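PDB 5EP9: SnoN,Epimerase SnoN from Streptomyces nogalater, which acts as a non-heme iron, 2-oxoglutarate-dependent epimerase in the biosynthesis of the polyketide antibiotic nogalamycin. Local coordinates for residues A108-L113 and T155-W160; E34-R39 and V46-V51; V242-T247 and D278-L283; R99-P104 and L118-L123. One frame throughout, in Å; residues are numbered along the deposited sequence.

Contact 1 (A108-L113 and T155-W160); sequences ALAEYL and TALTAW. With AKG (2-oxoglutaric acid), chain E.
Leu157 reaches from the first position of strand 157-162 onto the flank of helix 104-114, where Ala110 and Leu113 receive it; both segments lie in the portion of the fusion spanning residues 14-202. From CB the chain climbs to CG, which sits in the crowded position between the backbone N and the carbonyl carbon (chi1 76°) and carries CD1 to the helix. There CD1 rests 4.0 Å from Ala110 O and 4.5 Å from Ala110 CB, and it also approaches Leu113 CB at 4.4 Å. The other branch, CD2, packs against Leu118 CD1 at 4.0 Å. No hydrogen bond crosses between the two segments, which meet by van der Waals packing.

Along the strand, side chains alternate, and Thr158 and Trp160 point to the other face, where the bound 2-oxoglutarate lies. Thr158 CG2 comes 3.7 Å from O2 of the ligand. With its CG anti to the backbone N (chi1 -165°), the indole of Trp160 swings its NE1 edge toward the far carboxylate, and NE1 donates to O3 at 2.8 Å, nearly straight at 161°, with O3 close to the ring plane. Replacing the tryptophan by a phenylalanine would probably leave O3 without this N-H donor and the distal carboxylate less firmly oriented. Thr139, Ser240 and Arg236 also hydrogen-bond the ligand. The chemistry is thus split across one short strand: a greasy face seated on a helix, and a polar-edged aromatic on the opposite face that holds the bound 2-oxoglutarate.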
loop_
_atom_site.group_PDB
_atom_site.type_symbol
_atom_site.label_atom_id
_atom_site.label_comp_id
_atom_site.label_asym_id
_atom_site.label_seq_id
_atom_site.Cartn_x
_atom_site.Cartn_y
_atom_site.Cartn_z
ATOM N N ALA A 108 3.354 1.575 14.150
ATOM C CA ALA A 108 2.760 2.471 15.144
ATOM C C ALA A 108 1.932 3.648 14.483
ATOM O O ALA A 108 0.883 4.003 14.999
ATOM C CB ALA A 108 3.760 3.019 16.119
ATOM N N LEU A 109 2.457 4.218 13.413
ATOM C CA LEU A 109 1.768 5.251 12.699
ATOM C C LEU A 109 0.452 4.733 12.125
ATOM O O LEU A 109 -0.544 5.346 12.293
ATOM C CB LEU A 109 2.623 5.797 11.585
ATOM C CG LEU A 109 3.674 6.741 12.114
ATOM C CD1 LEU A 109 4.742 6.987 11.046
ATOM C CD2 LEU A 109 3.050 8.084 12.507
ATOM N N ALA A 110 0.504 3.594 11.467
ATOM C CA ALA A 110 -0.642 3.008 10.892
ATOM C C ALA A 110 -1.760 2.797 11.918
ATOM O O ALA A 110 -2.936 3.099 11.650
ATOM C CB ALA A 110 -0.332 1.676 10.196
ATOM N N GLU A 111 -1.404 2.257 13.072
ATOM C CA GLU A 111 -2.390 1.982 14.066
ATOM C C GLU A 111 -2.953 3.261 14.632
ATOM O O GLU A 111 -4.167 3.293 14.907
ATOM C CB GLU A 111 -1.898 1.081 15.247
ATOM C CG GLU A 111 -1.621 -0.336 14.806
ATOM C CD GLU A 111 -1.569 -1.353 15.960
ATOM O OE1 GLU A 111 -1.307 -0.968 17.123
ATOM O OE2 GLU A 111 -1.768 -2.542 15.641
ATOM N N TYR A 112 -2.122 4.266 14.849
ATOM C CA TYR A 112 -2.604 5.524 15.335
ATOM C C TYR A 112 -3.575 6.140 14.269
ATOM O O TYR A 112 -4.610 6.608 14.581
ATOM C CB TYR A 112 -1.472 6.495 15.645
ATOM C CG TYR A 112 -1.923 7.700 16.466
ATOM C CD1 TYR A 112 -1.954 7.673 17.860
ATOM C CD2 TYR A 112 -2.336 8.868 15.830
ATOM C CE1 TYR A 112 -2.384 8.783 18.589
ATOM C CE2 TYR A 112 -2.782 9.979 16.542
ATOM C CZ TYR A 112 -2.809 9.940 17.901
ATOM O OH TYR A 112 -3.256 11.044 18.583
ATOM N N LEU A 113 -3.217 6.095 13.002
ATOM C CA LEU A 113 -4.038 6.686 11.948
ATOM C C LEU A 113 -5.353 5.961 11.773
ATOM O O LEU A 113 -6.399 6.584 11.600
ATOM C CB LEU A 113 -3.328 6.673 10.637
ATOM C CG LEU A 113 -2.062 7.517 10.523
ATOM C CD1 LEU A 113 -1.381 7.314 9.163
ATOM C CD2 LEU A 113 -2.326 8.969 10.737
ATOM N N THR A 155 -12.017 -0.057 5.464
ATOM C CA THR A 155 -11.236 0.787 6.397
ATOM C C THR A 155 -9.733 0.430 6.401
ATOM O O THR A 155 -8.977 0.965 7.185
ATOM C CB THR A 155 -11.704 0.669 7.850
ATOM O OG1 THR A 155 -11.707 -0.710 8.214
ATOM C CG2 THR A 155 -13.084 1.250 7.971
ATOM N N ALA A 156 -9.332 -0.411 5.472
ATOM C CA ALA A 156 -7.928 -0.744 5.342
ATOM C C ALA A 156 -7.114 0.466 4.935
ATOM O O ALA A 156 -7.623 1.552 4.523
ATOM C CB ALA A 156 -7.758 -1.839 4.358
ATOM N N LEU A 157 -5.845 0.327 5.120
ATOM C CA LEU A 157 -4.895 1.392 4.693
ATOM C C LEU A 157 -3.555 0.847 4.188
ATOM O O LEU A 157 -3.095 -0.231 4.628
ATOM C CB LEU A 157 -4.657 2.439 5.755
ATOM C CG LEU A 157 -3.781 2.137 6.932
ATOM C CD1 LEU A 157 -3.641 3.413 7.773
ATOM C CD2 LEU A 157 -4.534 1.170 7.808
ATOM N N THR A 158 -2.942 1.641 3.318
ATOM C CA THR A 158 -1.744 1.269 2.623
ATOM C C THR A 158 -0.568 2.238 2.955
ATOM O O THR A 158 -0.728 3.408 2.862
ATOM C CB THR A 158 -2.001 1.205 1.138
ATOM O OG1 THR A 158 -2.976 0.196 0.858
ATOM C CG2 THR A 158 -0.713 0.945 0.355
ATOM N N ALA A 159 0.578 1.697 3.372
ATOM C CA ALA A 159 1.835 2.441 3.521
ATOM C C ALA A 159 2.715 2.271 2.289
ATOM O O ALA A 159 3.085 1.155 1.945
ATOM C CB ALA A 159 2.600 1.952 4.722
ATOM N N TRP A 160 3.001 3.374 1.594
ATOM C CA TRP A 160 3.793 3.341 0.372
ATOM C C TRP A 160 5.100 4.031 0.711
ATOM O O TRP A 160 5.121 5.221 1.029
ATOM C CB TRP A 160 3.051 4.082 -0.733
ATOM C CG TRP A 160 3.458 3.929 -2.179
ATOM C CD1 TRP A 160 2.787 3.221 -3.133
ATOM C CD2 TRP A 160 4.528 4.583 -2.837
ATOM N NE1 TRP A 160 3.385 3.389 -4.343
ATOM C CE2 TRP A 160 4.508 4.150 -4.181
ATOM C CE3 TRP A 160 5.626 5.356 -2.383
ATOM C CZ2 TRP A 160 5.412 4.587 -5.113
ATOM C CZ3 TRP A 160 6.584 5.801 -3.339
ATOM C CH2 TRP A 160 6.442 5.426 -4.693
HETATM C C1 AKG E . -1.377 1.476 -3.993
HETATM O O1 AKG E . -2.524 1.224 -3.541
HETATM O O2 AKG E . -0.355 1.473 -3.264
HETATM C C2 AKG E . -1.213 1.844 -5.419
HETATM O O5 AKG E . -2.221 1.874 -6.154
HETATM C C3 AKG E . 0.219 2.152 -5.915
HETATM C C4 AKG E . 0.340 2.709 -7.330
HETATM C C5 AKG E . 1.744 2.977 -7.819
HETATM O O3 AKG E . 2.702 2.824 -7.039
HETATM O O4 AKG E . 1.935 3.312 -9.028
#

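Contact 2 (E34-R39 and V46-V51); sequences ERLAAR and VHVPGV
Apolar packing joins helix 30-43 to strand 45-48 through Leu36 and Val46, within the 14-202 portion of the fusion. Leu36 has CG anti to the backbone N (chi1 -171°), which carries CD1 toward the strand: it lies 3.9 Å from Val46 CG2 and 4.2 Å from Val48 CG2. The side chains of Leu36 and Val46 cross at about a right angle, and Val46 CG2 also sits 3.8 Å from the carbonyl atom Leu36 O, one turn before Arg39.

Arg39 adds a mixed contact. Its chain bends at chi3 and crosses the valine side chain at about a right angle, NH1 3.7 Å from Val46 CG2.

The polar link runs through one water, which accepts from His47 N at 2.9 Å. Arg39 NH1 gives the water O a weak bond of 3.5 Å, in the guanidinium plane at its edge. The imidazole of His47 turns elsewhere, its NE2 bonded to Asp215.

The axes of helix 34-39 and strand 46-48 are inclined at 144°, roughly antiparallel, with a closest approach of 8.8 Å. Strand 45-48 is one of the two outermost strands of the larger sheet within the chain, beside strand 216-220, and helices laid on the outer face of that sheet are characteristic of the double-stranded beta-helix fold of 2-oxoglutarate oxygenases.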
loop_
_atom_site.group_PDB
_atom_site.type_symbol
_atom_site.label_atom_id
_atom_site.label_comp_id
_atom_site.label_asym_id
_atom_site.label_seq_id
_atom_site.Cartn_x
_atom_site.Cartn_y
_atom_site.Cartn_z
ATOM N N GLU A 34 -1.481 13.996 16.559
ATOM C CA GLU A 34 -2.908 14.302 16.477
ATOM C C GLU A 34 -3.239 15.068 15.202
ATOM O O GLU A 34 -4.221 14.816 14.536
ATOM C CB GLU A 34 -3.423 15.084 17.726
ATOM C CG GLU A 34 -4.976 15.166 17.843
ATOM C CD GLU A 34 -5.507 15.160 19.307
ATOM O OE1 GLU A 34 -5.504 16.243 19.991
ATOM O OE2 GLU A 34 -5.953 14.043 19.771
ATOM N N ARG A 35 -2.356 15.983 14.856
ATOM C CA ARG A 35 -2.488 16.815 13.618
ATOM C C ARG A 35 -2.347 15.991 12.386
ATOM O O ARG A 35 -3.123 16.103 11.438
ATOM C CB ARG A 35 -1.522 18.010 13.606
ATOM C CG ARG A 35 -2.075 19.186 14.459
ATOM C CD ARG A 35 -1.222 20.465 14.377
ATOM N NE ARG A 35 0.237 20.174 14.283
ATOM C CZ ARG A 35 1.129 20.176 15.284
ATOM N NH1 ARG A 35 0.806 20.459 16.559
ATOM N NH2 ARG A 35 2.385 19.844 14.994
ATOM N N LEU A 36 -1.447 15.077 12.487
ATOM C CA LEU A 36 -1.211 14.127 11.399
ATOM C C LEU A 36 -2.396 13.201 11.138
ATOM O O LEU A 36 -2.816 12.971 9.999
ATOM C CB LEU A 36 0.013 13.319 11.752
ATOM C CG LEU A 36 0.486 12.460 10.622
ATOM C CD1 LEU A 36 1.489 13.232 9.741
ATOM C CD2 LEU A 36 1.149 11.275 11.237
ATOM N N ALA A 37 -2.939 12.661 12.229
ATOM C CA ALA A 37 -4.119 11.801 12.157
ATOM C C ALA A 37 -5.339 12.610 11.585
ATOM O O ALA A 37 -6.170 12.065 10.899
ATOM C CB ALA A 37 -4.454 11.221 13.517
ATOM N N ALA A 38 -5.463 13.829 12.014
ATOM C CA ALA A 38 -6.582 14.665 11.607
ATOM C C ALA A 38 -6.509 14.937 10.084
ATOM O O ALA A 38 -7.495 14.856 9.390
ATOM C CB ALA A 38 -6.605 15.963 12.391
ATOM N N ARG A 39 -5.312 15.190 9.598
ATOM C CA ARG A 39 -5.035 15.261 8.171
ATOM C C ARG A 39 -5.397 13.989 7.450
ATOM O O ARG A 39 -6.124 14.021 6.439
ATOM C CB ARG A 39 -3.581 15.637 7.851
ATOM C CG ARG A 39 -3.371 17.135 7.690
ATOM C CD ARG A 39 -1.996 17.479 7.058
ATOM N NE ARG A 39 -1.022 17.428 8.115
ATOM C CZ ARG A 39 0.220 16.887 8.076
ATOM N NH1 ARG A 39 0.773 16.259 6.989
ATOM N NH2 ARG A 39 0.922 16.951 9.211
ATOM N N VAL A 46 -1.966 10.704 3.992
ATOM C CA VAL A 46 -1.007 11.620 4.609
ATOM C C VAL A 46 0.403 11.289 4.203
ATOM O O VAL A 46 0.747 10.074 3.987
ATOM C CB VAL A 46 -1.262 11.638 6.130
ATOM C CG1 VAL A 46 -0.600 10.486 6.868
ATOM C CG2 VAL A 46 -0.876 12.933 6.717
ATOM N N HIS A 47 1.223 12.315 4.112
ATOM C CA HIS A 47 2.634 12.192 3.838
ATOM C C HIS A 47 3.381 12.247 5.164
ATOM O O HIS A 47 3.218 13.182 5.926
ATOM C CB HIS A 47 3.081 13.357 2.918
ATOM C CG HIS A 47 4.550 13.453 2.663
ATOM N ND1 HIS A 47 5.178 14.637 2.411
ATOM C CD2 HIS A 47 5.520 12.517 2.604
ATOM C CE1 HIS A 47 6.450 14.439 2.185
ATOM N NE2 HIS A 47 6.682 13.157 2.309
ATOM N N VAL A 48 4.295 11.306 5.358
ATOM C CA VAL A 48 5.187 11.301 6.545
ATOM C C VAL A 48 6.626 11.271 6.093
ATOM O O VAL A 48 7.091 10.239 5.638
ATOM C CB VAL A 48 4.961 10.085 7.518
ATOM C CG1 VAL A 48 5.825 10.202 8.770
ATOM C CG2 VAL A 48 3.517 10.014 7.956
ATOM N N PRO A 49 7.325 12.367 6.240
ATOM C CA PRO A 49 8.764 12.320 5.838
ATOM C C PRO A 49 9.697 11.528 6.788
ATOM O O PRO A 49 9.436 11.443 7.944
ATOM C CB PRO A 49 9.198 13.771 5.833
ATOM C CG PRO A 49 8.243 14.459 6.770
ATOM C CD PRO A 49 6.926 13.696 6.738
ATOM N N GLY A 50 10.715 10.893 6.218
ATOM C CA GLY A 50 11.823 10.325 6.991
ATOM C C GLY A 50 11.339 9.245 7.956
ATOM O O GLY A 50 11.706 9.187 9.066
ATOM N N VAL A 51 10.446 8.403 7.475
ATOM C CA VAL A 51 9.978 7.317 8.307
ATOM C C VAL A 51 11.102 6.227 8.461
ATOM O O VAL A 51 11.189 5.581 9.482
ATOM C CB VAL A 51 8.634 6.830 7.805
ATOM C CG1 VAL A 51 8.751 5.803 6.706
ATOM C CG2 VAL A 51 7.914 6.219 8.914
HETATM O O HOH W 1 -0.045 14.946 3.853
#

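Contact 3 (V242-T247 and D278-L283)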
loop_
_atom_site.group_PDB
_atom_site.type_symbol
_atom_site.label_atom_id
_atom_site.label_comp_id
_atom_site.label_asym_id
_atom_site.label_seq_id
_atom_site.Cartn_x
_atom_site.Cartn_y
_atom_site.Cartn_z
ATOM N N VAL A 242 -0.286 -3.277 2.804
ATOM C CA VAL A 242 -1.700 -3.170 3.199
ATOM C C VAL A 242 -1.882 -3.739 4.616
ATOM O O VAL A 242 -1.456 -4.828 4.905
ATOM C CB VAL A 242 -2.583 -3.956 2.213
ATOM C CG1 VAL A 242 -4.041 -3.905 2.612
ATOM C CG2 VAL A 242 -2.394 -3.413 0.789
ATOM N N TYR A 243 -2.371 -2.886 5.464
ATOM C CA TYR A 243 -2.772 -3.186 6.817
ATOM C C TYR A 243 -4.331 -3.173 6.967
ATOM O O TYR A 243 -5.058 -2.371 6.333
ATOM C CB TYR A 243 -2.209 -2.159 7.762
ATOM C CG TYR A 243 -0.710 -2.043 7.622
ATOM C CD1 TYR A 243 0.108 -3.084 8.009
ATOM C CD2 TYR A 243 -0.107 -0.946 7.028
ATOM C CE1 TYR A 243 1.481 -3.026 7.863
ATOM C CE2 TYR A 243 1.284 -0.893 6.901
ATOM C CZ TYR A 243 2.068 -1.914 7.297
ATOM O OH TYR A 243 3.440 -1.853 7.173
ATOM N N MET A 244 -4.799 -4.069 7.798
ATOM C CA MET A 244 -6.212 -4.332 7.968
ATOM C C MET A 244 -6.503 -4.403 9.430
ATOM O O MET A 244 -5.673 -4.761 10.232
ATOM C CB MET A 244 -6.652 -5.628 7.282
ATOM C CG MET A 244 -5.989 -6.893 7.832
ATOM S SD MET A 244 -6.334 -8.274 6.676
ATOM C CE MET A 244 -5.336 -9.504 7.527
ATOM N N ASP A 245 -7.753 -4.136 9.746
ATOM C CA ASP A 245 -8.278 -4.317 11.102
ATOM C C ASP A 245 -7.946 -5.691 11.637
ATOM O O ASP A 245 -8.078 -6.686 10.916
ATOM C CB ASP A 245 -9.775 -4.239 11.059
ATOM C CG ASP A 245 -10.384 -3.967 12.423
ATOM O OD1 ASP A 245 -10.402 -4.795 13.333
ATOM O OD2 ASP A 245 -10.974 -2.862 12.554
ATOM N N ALA A 246 -7.542 -5.744 12.889
ATOM C CA ALA A 246 -7.220 -7.015 13.504
ATOM C C ALA A 246 -8.405 -8.013 13.562
ATOM O O ALA A 246 -8.186 -9.184 13.704
ATOM C CB ALA A 246 -6.664 -6.797 14.897
ATOM N N THR A 247 -9.623 -7.526 13.451
ATOM C CA THR A 247 -10.796 -8.413 13.341
ATOM C C THR A 247 -11.187 -8.813 11.907
ATOM O O THR A 247 -12.232 -9.335 11.677
ATOM C CB THR A 247 -12.048 -7.740 13.944
ATOM O OG1 THR A 247 -12.382 -6.562 13.193
ATOM C CG2 THR A 247 -11.835 -7.387 15.444
ATOM N N ASP A 278 0.761 -15.889 12.223
ATOM C CA ASP A 278 1.996 -15.497 11.495
ATOM C C ASP A 278 1.828 -15.060 10.091
ATOM O O ASP A 278 2.572 -14.231 9.623
ATOM C CB ASP A 278 2.990 -16.722 11.407
ATOM C CG ASP A 278 3.742 -16.955 12.696
ATOM O OD1 ASP A 278 3.711 -16.001 13.520
ATOM O OD2 ASP A 278 4.352 -18.061 12.908
ATOM N N ARG A 279 0.889 -15.643 9.400
ATOM C CA ARG A 279 0.597 -15.255 8.019
ATOM C C ARG A 279 -0.043 -13.834 7.885
ATOM O O ARG A 279 0.090 -13.164 6.904
ATOM C CB ARG A 279 -0.310 -16.315 7.399
ATOM C CG ARG A 279 -0.748 -16.011 5.972
ATOM C CD ARG A 279 0.424 -15.655 5.057
ATOM N NE ARG A 279 -0.081 -15.412 3.730
ATOM C CZ ARG A 279 -0.536 -14.233 3.277
ATOM N NH1 ARG A 279 -0.491 -13.135 4.040
ATOM N NH2 ARG A 279 -1.041 -14.161 2.023
ATOM N N PHE A 280 -0.726 -13.409 8.946
ATOM C CA PHE A 280 -1.478 -12.104 8.999
ATOM C C PHE A 280 -1.220 -11.430 10.313
ATOM O O PHE A 280 -2.117 -11.279 11.132
ATOM C CB PHE A 280 -2.966 -12.292 8.813
ATOM C CG PHE A 280 -3.331 -12.970 7.528
ATOM C CD1 PHE A 280 -3.226 -12.304 6.339
ATOM C CD2 PHE A 280 -3.836 -14.282 7.512
ATOM C CE1 PHE A 280 -3.590 -12.912 5.129
ATOM C CE2 PHE A 280 -4.184 -14.900 6.317
ATOM C CZ PHE A 280 -4.064 -14.204 5.121
ATOM N N PRO A 281 0.052 -11.078 10.566
ATOM C CA PRO A 281 0.444 -10.846 11.958
ATOM C C PRO A 281 -0.112 -9.561 12.498
ATOM O O PRO A 281 -0.094 -8.518 11.814
ATOM C CB PRO A 281 1.996 -10.828 11.892
ATOM C CG PRO A 281 2.258 -10.341 10.487
ATOM C CD PRO A 281 1.222 -11.069 9.686
ATOM N N LEU A 282 -0.439 -9.597 13.766
ATOM C CA LEU A 282 -0.667 -8.407 14.532
ATOM C C LEU A 282 0.567 -7.475 14.430
ATOM O O LEU A 282 1.674 -7.917 14.541
ATOM C CB LEU A 282 -0.941 -8.738 15.976
ATOM C CG LEU A 282 -2.267 -9.460 16.280
ATOM C CD1 LEU A 282 -2.247 -10.087 17.667
ATOM C CD2 LEU A 282 -3.437 -8.494 16.082
ATOM N N LEU A 283 0.354 -6.179 14.217
ATOM C CA LEU A 283 1.445 -5.222 14.224
ATOM C C LEU A 283 1.975 -4.903 15.593
ATOM O O LEU A 283 3.038 -4.380 15.722
ATOM C CB LEU A 283 1.036 -3.906 13.550
ATOM C CG LEU A 283 0.524 -3.972 12.143
ATOM C CD1 LEU A 283 0.418 -2.592 11.555
ATOM C CD2 LEU A 283 1.313 -4.893 11.227
#
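Tyr243 and Leu283 cross at about a right angle where the loop segment 278-283 closes onto the end of strand 236-245, all of it in the 203-305 portion of the fusion. Leu283 CD1 touches Tyr243 CD1 at 3.6 Å, and its other branch, CD2, meets Tyr243 CE1 at 3.9 Å, so both methyls meet the CD1-CE1 bond of the ring.

Met244 approaches Phe280 aslant. Its CG lies between the backbone N and carbonyl carbon (chi1 62°), and beyond it the chain runs straight out, bringing CE to 3.7 Å from Phe280 CD1. Farther along, Ala246 CB meets Leu282 CD2 at 3.8 Å.

The phenol of Tyr243 is anchored as well, its OH hydrogen-bonded to Ala101 O. With the phenol cut back to an alanine here, the methyls of Leu283 would probably face a gap and Ala101 O would lose this donor.

At the end of the strand, Asp245 OD1 accepts twice: from Thr247 N at 2.8 Å, through the anti lone pair, and from Thr247 OG1 at 2.7 Å, from well above the carboxylate plane. This is an Asx turn, placed where a strand of the larger sheet ends and a C-terminal loop lies across it.

Contact 4 (R99-P104 and L118-L123)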
loop_
_atom_site.group_PDB
_atom_site.type_symbol
_atom_site.label_atom_id
_atom_site.label_comp_id
_atom_site.label_asym_id
_atom_site.label_seq_id
_atom_site.Cartn_x
_atom_site.Cartn_y
_atom_site.Cartn_z
ATOM N N ARG A 99 10.516 -7.538 7.838
ATOM C CA ARG A 99 10.879 -6.524 8.849
ATOM C C ARG A 99 10.353 -5.160 8.433
ATOM O O ARG A 99 9.939 -4.359 9.252
ATOM C CB ARG A 99 12.378 -6.426 9.144
ATOM C CG ARG A 99 12.859 -7.637 9.977
ATOM C CD ARG A 99 14.292 -7.544 10.483
ATOM N NE ARG A 99 15.205 -8.177 9.562
ATOM C CZ ARG A 99 15.877 -7.555 8.607
ATOM N NH1 ARG A 99 15.749 -6.220 8.393
ATOM N NH2 ARG A 99 16.665 -8.314 7.826
ATOM N N LEU A 100 10.413 -4.869 7.158
ATOM C CA LEU A 100 9.845 -3.579 6.682
ATOM C C LEU A 100 8.310 -3.518 6.866
ATOM O O LEU A 100 7.748 -2.481 7.230
ATOM C CB LEU A 100 10.278 -3.265 5.235
ATOM C CG LEU A 100 9.738 -2.024 4.592
ATOM C CD1 LEU A 100 10.067 -0.769 5.374
ATOM C CD2 LEU A 100 10.265 -1.963 3.185
ATOM N N ALA A 101 7.649 -4.610 6.517
ATOM C CA ALA A 101 6.188 -4.747 6.643
ATOM C C ALA A 101 5.674 -4.550 8.058
ATOM O O ALA A 101 4.615 -3.969 8.279
ATOM C CB ALA A 101 5.738 -6.088 6.132
ATOM N N THR A 102 6.481 -4.980 9.016
ATOM C CA THR A 102 6.200 -4.831 10.440
ATOM C C THR A 102 7.082 -3.810 11.159
ATOM O O THR A 102 7.099 -3.742 12.349
ATOM C CB THR A 102 6.311 -6.203 11.163
ATOM O OG1 THR A 102 7.594 -6.754 10.914
ATOM C CG2 THR A 102 5.268 -7.159 10.616
ATOM N N HIS A 103 7.762 -2.960 10.410
ATOM C CA HIS A 103 8.570 -1.930 10.941
ATOM C C HIS A 103 7.882 -1.224 12.112
ATOM O O HIS A 103 6.743 -0.736 11.973
ATOM C CB HIS A 103 8.885 -0.936 9.837
ATOM C CG HIS A 103 9.978 0.007 10.178
ATOM N ND1 HIS A 103 9.761 1.130 10.949
ATOM C CD2 HIS A 103 11.316 -0.038 9.932
ATOM C CE1 HIS A 103 10.922 1.737 11.153
ATOM N NE2 HIS A 103 11.873 1.052 10.539
ATOM N N PRO A 104 8.557 -1.056 13.220
ATOM C CA PRO A 104 7.843 -0.506 14.390
ATOM C C PRO A 104 7.259 0.879 14.237
ATOM O O PRO A 104 6.210 1.161 14.797
ATOM C CB PRO A 104 8.914 -0.498 15.565
ATOM C CG PRO A 104 9.952 -1.480 15.123
ATOM C CD PRO A 104 9.869 -1.613 13.580
ATOM N N LEU A 118 -4.224 -3.439 14.223
ATOM C CA LEU A 118 -4.112 -3.851 12.884
ATOM C C LEU A 118 -3.311 -5.127 12.740
ATOM O O LEU A 118 -2.540 -5.489 13.592
ATOM C CB LEU A 118 -3.448 -2.772 12.039
ATOM C CG LEU A 118 -4.131 -1.381 11.920
ATOM C CD1 LEU A 118 -3.152 -0.446 11.241
ATOM C CD2 LEU A 118 -5.456 -1.415 11.165
ATOM N N ARG A 119 -3.494 -5.734 11.581
ATOM C CA ARG A 119 -2.712 -6.844 11.070
ATOM C C ARG A 119 -2.149 -6.520 9.705
ATOM O O ARG A 119 -2.688 -5.696 8.958
ATOM C CB ARG A 119 -3.569 -8.098 10.911
ATOM C CG ARG A 119 -4.006 -8.739 12.187
ATOM C CD ARG A 119 -5.113 -9.770 11.973
ATOM N NE ARG A 119 -5.536 -10.339 13.239
ATOM C CZ ARG A 119 -4.790 -11.200 13.970
ATOM N NH1 ARG A 119 -3.649 -11.706 13.529
ATOM N NH2 ARG A 119 -5.215 -11.589 15.129
ATOM N N LEU A 120 -1.038 -7.168 9.394
ATOM C CA LEU A 120 -0.465 -7.080 8.055
ATOM C C LEU A 120 -1.247 -8.030 7.171
ATOM O O LEU A 120 -1.454 -9.163 7.523
ATOM C CB LEU A 120 0.997 -7.478 8.050
ATOM C CG LEU A 120 1.675 -7.704 6.697
ATOM C CD1 LEU A 120 1.817 -6.400 5.937
ATOM C CD2 LEU A 120 3.067 -8.336 6.867
ATOM N N PHE A 121 -1.598 -7.534 5.956
ATOM C CA PHE A 121 -2.243 -8.352 4.917
ATOM C C PHE A 121 -1.272 -8.775 3.863
ATOM O O PHE A 121 -1.171 -9.946 3.485
ATOM C CB PHE A 121 -3.437 -7.604 4.244
ATOM C CG PHE A 121 -4.053 -8.376 3.108
ATOM C CD1 PHE A 121 -4.670 -9.587 3.334
ATOM C CD2 PHE A 121 -4.069 -7.860 1.830
ATOM C CE1 PHE A 121 -5.251 -10.282 2.312
ATOM C CE2 PHE A 121 -4.648 -8.551 0.777
ATOM C CZ PHE A 121 -5.220 -9.770 1.025
ATOM N N LYS A 122 -0.551 -7.807 3.373
ATOM C CA LYS A 122 0.578 -8.102 2.432
ATOM C C LYS A 122 1.528 -6.928 2.230
ATOM O O LYS A 122 1.167 -5.745 2.489
ATOM C CB LYS A 122 0.047 -8.500 1.062
ATOM C CG LYS A 122 -0.602 -7.315 0.398
ATOM C CD LYS A 122 -1.156 -7.669 -0.960
ATOM C CE LYS A 122 -1.765 -6.392 -1.409
ATOM N NZ LYS A 122 -2.215 -6.561 -2.776
ATOM N N LEU A 123 2.757 -7.257 1.825
ATOM C CA LEU A 123 3.685 -6.268 1.311
ATOM C C LEU A 123 4.053 -6.599 -0.109
ATOM O O LEU A 123 4.416 -7.740 -0.401
ATOM C CB LEU A 123 4.902 -6.140 2.164
ATOM C CG LEU A 123 5.911 -5.028 1.731
ATOM C CD1 LEU A 123 6.579 -4.362 2.900
ATOM C CD2 LEU A 123 6.971 -5.527 0.751
#
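Helix-on-sheet packing across a classic beta bulge is the theme here: Ala101, at the C-terminal end of helix 95-101, fits between Leu120 and Leu123 of strand 118-128, in the 14-202 portion of the fusion. Phe121 and Lys122 both face Val242 of the next strand, which is the bulge, and the extra residue lets Leu120 and Leu123, three positions apart, point toward the same helix.

Ala101 CB is the point of meeting. Leu120 offers both branches of its fork, CD2 at 3.6 Å from Ala101 CB and CD1 at 3.9 Å. From the other leucine, Leu123 CD1 closes to 3.8 Å of the same Ala101 CB, with Leu123 CB behind at 4.1 Å. Both leucines hold CG anti to the backbone N (chi1 168° for Leu120, -176° for Leu123), which extends their forks toward the helix. Leu100 makes a looser contact, its CG 4.3 Å from Leu123 CD1. No hydrogen bond crosses between the segments, so the fit rests on the small methyl of the alanine meeting two larger neighbours.

Past Ala101 the chain turns at Thr102, and His103 takes the N-cap of helix 104-114 through a weak bond to Arg105 N. Leu100 also packs on Tyr60 of helix 54-70 and Ile106 of helix 104-114, while Leu120 continues onto Tyr243 of strand 236-245, the neighbour of strand 118-128 in the larger sheet.

All four contacts reach the larger antiparallel sheet. Contacts 1 and 2 share a helix interface, with Leu113 CD2 3.6 Å from Ala37 CA. Strand 236-245 of contact 3 lies between strand 157-162 of contact 1 and strand 118-128 of contact 4: Tyr243 N pairs with Leu157 O at 2.9 Å, and Met244 O with Arg119 N at 2.7 Å, both across the two fused portions. Contacts 2 and 3 do not touch, their nearest atoms about 9 Å apart. Contact 1 alone holds ligand-binding side chains. In contact 4 the side chain of Leu123 is about 10 Å from the bound 2-oxoglutarate. In contact 2 the side chain of Val46 is about 14 Å from the bound 2-oxoglutarate.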